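Local coordinates for protein putative surface-anchored fimbrial subunit (Corynebacterium diphtheriae, PDB 3HR6) that forms the shaft of the pilus as its major pilin, with tandem Ig-like modules stabilised by isopeptide and disulfide bonds, at residues Arg4-Pro16 against Leu132-Leu144. Sequence-based numbering, arbitrary orientation.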
# COMPACT_ATOMS: atom_id res chain seq x y z
N ARG A 4 30.63 11.01 -33.37
CA ARG A 4 29.37 10.74 -32.58
C ARG A 4 29.63 9.83 -31.38
O ARG A 4 30.34 8.83 -31.47
CB ARG A 4 28.25 10.21 -33.48
CG ARG A 4 27.97 11.24 -34.58
CD ARG A 4 26.56 11.21 -35.10
NE ARG A 4 25.55 11.71 -34.17
CZ ARG A 4 25.40 12.99 -33.81
NH1 ARG A 4 26.23 13.93 -34.24
NH2 ARG A 4 24.41 13.33 -32.98
N THR A 5 29.02 10.19 -30.26
CA THR A 5 29.40 9.66 -28.98
C THR A 5 28.18 8.97 -28.36
O THR A 5 27.08 9.06 -28.89
CB THR A 5 29.96 10.81 -28.10
OG1 THR A 5 30.80 10.30 -27.06
CG2 THR A 5 28.84 11.66 -27.50
N SER A 6 28.40 8.27 -27.25
CA SER A 6 27.28 7.69 -26.51
C SER A 6 27.60 7.69 -25.02
O SER A 6 28.77 7.71 -24.63
CB SER A 6 26.93 6.28 -26.98
OG SER A 6 27.94 5.35 -26.66
N ILE A 7 26.54 7.75 -24.22
CA ILE A 7 26.62 7.60 -22.77
C ILE A 7 25.80 6.40 -22.36
O ILE A 7 24.59 6.34 -22.58
CB ILE A 7 26.19 8.88 -22.02
CG1 ILE A 7 27.12 10.04 -22.38
CG2 ILE A 7 26.23 8.65 -20.50
CD1 ILE A 7 26.50 11.39 -22.20
N ALA A 8 26.48 5.42 -21.75
CA ALA A 8 25.86 4.23 -21.20
C ALA A 8 25.73 4.44 -19.70
O ALA A 8 26.77 4.49 -18.99
CB ALA A 8 26.72 3.04 -21.51
N VAL A 9 24.50 4.56 -19.21
CA VAL A 9 24.24 4.72 -17.79
C VAL A 9 23.95 3.36 -17.17
O VAL A 9 22.97 2.72 -17.52
CB VAL A 9 23.04 5.67 -17.50
CG1 VAL A 9 22.90 5.87 -16.01
CG2 VAL A 9 23.20 7.01 -18.20
N HIS A 10 24.77 2.98 -16.20
CA HIS A 10 24.56 1.78 -15.40
C HIS A 10 24.11 2.17 -13.99
O HIS A 10 24.86 2.78 -13.23
CB HIS A 10 25.86 0.99 -15.33
CG HIS A 10 26.46 0.67 -16.66
ND1 HIS A 10 25.99 -0.34 -17.47
CD2 HIS A 10 27.48 1.25 -17.34
CE1 HIS A 10 26.72 -0.39 -18.57
NE2 HIS A 10 27.62 0.57 -18.52
N ALA A 11 22.92 1.75 -13.60
CA ALA A 11 22.34 2.13 -12.35
C ALA A 11 22.73 1.12 -11.31
O ALA A 11 22.26 -0.01 -11.34
CB ALA A 11 20.82 2.19 -12.49
N LEU A 12 23.63 1.50 -10.41
CA LEU A 12 24.14 0.60 -9.38
C LEU A 12 23.39 0.75 -8.07
O LEU A 12 23.16 1.89 -7.61
CB LEU A 12 25.61 0.92 -9.15
CG LEU A 12 26.56 0.18 -10.08
CD1 LEU A 12 26.11 0.08 -11.52
CD2 LEU A 12 27.99 0.70 -9.90
N MET A 13 23.03 -0.36 -7.46
CA MET A 13 22.43 -0.35 -6.12
C MET A 13 23.53 -0.48 -5.07
O MET A 13 24.21 -1.52 -5.00
CB MET A 13 21.43 -1.50 -5.99
CG MET A 13 20.91 -1.67 -4.58
SD MET A 13 19.56 -2.83 -4.44
CE MET A 13 20.36 -4.34 -5.04
N GLY A 14 23.70 0.53 -4.22
CA GLY A 14 24.69 0.45 -3.15
C GLY A 14 25.11 1.83 -2.69
O GLY A 14 24.58 2.83 -3.19
N LEU A 15 26.03 1.86 -1.73
CA LEU A 15 26.48 3.10 -1.13
C LEU A 15 27.83 3.53 -1.73
O LEU A 15 28.74 2.72 -1.84
CB LEU A 15 26.57 2.92 0.38
CG LEU A 15 25.21 2.79 1.04
CD1 LEU A 15 25.33 2.24 2.49
CD2 LEU A 15 24.45 4.10 0.99
N PRO A 16 27.94 4.81 -2.14
CA PRO A 16 29.22 5.30 -2.67
C PRO A 16 30.33 5.24 -1.63
O PRO A 16 30.05 5.36 -0.43
CB PRO A 16 28.93 6.75 -3.06
CG PRO A 16 27.46 6.96 -2.99
CD PRO A 16 26.83 5.78 -2.30
N LEU A 132 37.66 8.21 -26.16
CA LEU A 132 36.61 7.29 -25.79
C LEU A 132 35.29 7.94 -26.22
O LEU A 132 34.84 8.92 -25.62
CB LEU A 132 36.64 7.06 -24.29
CG LEU A 132 35.71 6.05 -23.63
CD1 LEU A 132 35.77 4.69 -24.33
CD2 LEU A 132 36.09 5.95 -22.16
N GLN A 133 34.70 7.38 -27.27
CA GLN A 133 33.43 7.87 -27.81
C GLN A 133 32.27 7.27 -27.08
O GLN A 133 31.24 7.92 -26.97
CB GLN A 133 33.29 7.53 -29.29
CG GLN A 133 34.39 8.03 -30.16
CD GLN A 133 34.51 9.54 -30.17
OE1 GLN A 133 33.53 10.24 -29.92
NE2 GLN A 133 35.69 10.04 -30.46
N ASP A 134 32.41 6.03 -26.63
CA ASP A 134 31.36 5.35 -25.89
C ASP A 134 31.69 5.36 -24.40
O ASP A 134 32.51 4.56 -23.88
CB ASP A 134 31.14 3.96 -26.48
CG ASP A 134 30.87 4.04 -28.00
OD1 ASP A 134 29.82 4.61 -28.42
OD2 ASP A 134 31.71 3.57 -28.78
N VAL A 135 31.06 6.30 -23.71
CA VAL A 135 31.31 6.56 -22.31
C VAL A 135 30.35 5.74 -21.44
O VAL A 135 29.22 5.46 -21.85
CB VAL A 135 31.19 8.07 -22.02
CG1 VAL A 135 31.26 8.38 -20.51
CG2 VAL A 135 32.31 8.80 -22.79
N HIS A 136 30.85 5.32 -20.27
CA HIS A 136 30.08 4.59 -19.25
C HIS A 136 30.13 5.31 -17.90
O HIS A 136 31.21 5.75 -17.46
CB HIS A 136 30.65 3.19 -19.08
CG HIS A 136 30.51 2.35 -20.30
ND1 HIS A 136 29.42 1.52 -20.49
CD2 HIS A 136 31.26 2.25 -21.41
CE1 HIS A 136 29.54 0.91 -21.66
NE2 HIS A 136 30.65 1.34 -22.24
N VAL A 137 28.96 5.41 -17.26
CA VAL A 137 28.83 6.04 -15.95
C VAL A 137 27.98 5.15 -15.07
O VAL A 137 27.19 4.34 -15.55
CB VAL A 137 28.24 7.45 -16.03
CG1 VAL A 137 29.18 8.33 -16.85
CG2 VAL A 137 26.86 7.41 -16.65
N TYR A 138 28.20 5.29 -13.77
CA TYR A 138 27.79 4.30 -12.78
C TYR A 138 27.18 4.97 -11.53
O TYR A 138 27.65 4.77 -10.41
CB TYR A 138 29.00 3.45 -12.40
CG TYR A 138 29.59 2.69 -13.55
CD1 TYR A 138 29.15 1.40 -13.87
CD2 TYR A 138 30.57 3.25 -14.34
CE1 TYR A 138 29.68 0.70 -14.95
CE2 TYR A 138 31.09 2.58 -15.43
CZ TYR A 138 30.64 1.31 -15.73
OH TYR A 138 31.16 0.64 -16.81
N PRO A 139 26.13 5.77 -11.70
CA PRO A 139 25.45 6.39 -10.56
C PRO A 139 24.88 5.34 -9.59
O PRO A 139 24.39 4.29 -10.04
CB PRO A 139 24.34 7.19 -11.24
CG PRO A 139 24.04 6.39 -12.46
CD PRO A 139 25.40 6.01 -12.96
N LYS A 140 25.00 5.60 -8.28
CA LYS A 140 24.49 4.72 -7.24
C LYS A 140 23.14 5.21 -6.73
O LYS A 140 22.92 6.40 -6.57
CB LYS A 140 25.45 4.68 -6.03
CG LYS A 140 26.58 3.68 -6.14
CD LYS A 140 27.46 3.80 -7.37
CE LYS A 140 28.75 4.63 -7.21
NZ LYS A 140 29.57 4.55 -8.49
N HIS A 141 22.25 4.26 -6.46
CA HIS A 141 21.00 4.54 -5.78
C HIS A 141 20.84 3.52 -4.67
O HIS A 141 21.60 2.56 -4.59
CB HIS A 141 19.80 4.46 -6.71
CG HIS A 141 19.57 3.09 -7.25
ND1 HIS A 141 20.11 2.65 -8.44
CD2 HIS A 141 18.92 2.03 -6.72
CE1 HIS A 141 19.79 1.38 -8.62
NE2 HIS A 141 19.06 0.98 -7.60
N GLN A 142 19.89 3.77 -3.78
CA GLN A 142 19.63 2.86 -2.68
C GLN A 142 18.21 2.37 -2.75
O GLN A 142 17.29 3.11 -3.04
CB GLN A 142 19.93 3.49 -1.31
CG GLN A 142 21.41 3.84 -1.05
CD GLN A 142 21.86 5.15 -1.66
OE1 GLN A 142 21.28 6.21 -1.38
NE2 GLN A 142 22.90 5.09 -2.50
N ALA A 143 18.05 1.09 -2.48
CA ALA A 143 16.75 0.47 -2.50
C ALA A 143 15.90 0.86 -1.28
O ALA A 143 16.42 1.17 -0.21
CB ALA A 143 16.92 -1.07 -2.55
N LEU A 144 14.61 0.81 -1.50
CA LEU A 144 13.59 0.90 -0.46
C LEU A 144 13.04 -0.50 -0.21
O LEU A 144 12.66 -1.23 -1.14
CB LEU A 144 12.46 1.82 -0.91
CG LEU A 144 12.85 3.30 -0.88
CD1 LEU A 144 11.98 4.12 -1.85
CD2 LEU A 144 12.73 3.77 0.54
O HOH W 1 28.43 4.26 -24.15
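Ser-6 OG is held by two groups. It donates to Asp-134 OD1 at 2.7 Å, using the anti lone pair of that oxygen. It accepts a hydrogen bond from a water, which also donates to Val-135 O. Val-135 O therefore takes two donors, the water and the backbone N of Ala-8. The Ser-6 side chain lies on the sheet face of Ala-8, Asp-134 and His-136. There OG stands between the backbone N and the carbonyl carbon (chi1 68°), which turns it to Asp-134 OD1 and the water.

Further along, His-10 NE2 and His-136 ND1 share a nearly straight hydrogen bond of 2.8 Å. Their rings meet rim to rim, with their planes at 10°. The other ring nitrogen, His-10 ND1, is hydrogen-bonded to the backbone O of Gly-87, and the two bonds fix the rotation of the ring. The Tyr-138 ring lies beside His-10, nearly parallel but slid apart, with His-10 CD2 3.3 Å from Tyr-138 CE1.

The two segments are neighbouring parallel strands in the mixed sheet of the N-terminal pilin domain, one of the Ig-like modules of the shaft. Strand 89-94 flanks Thr-5 to Val-9 on the other edge. Backbone bonds join the pair from Ser-6 to Gly-14.

Ile-7, Val-9 and Val-137 make an apolar patch on the opposite face. Val-9 CG1 packs on Pro-139 CG at 3.8 Å, and Phe-39 of strand 38-44 touches both residues. Leu-12 lies alongside Lys-140, whose bent chain brings NZ back to Tyr-138 O at 2.7 Å. Leu-12 O and Met-13 CA lie over one face of the His-141 ring, Met-13 CA in a CH-pi contact. Gln-142 NE2 donates to Gly-14 O at 2.9 Å, while its OE1 accepts from the backbone N of Ala-179.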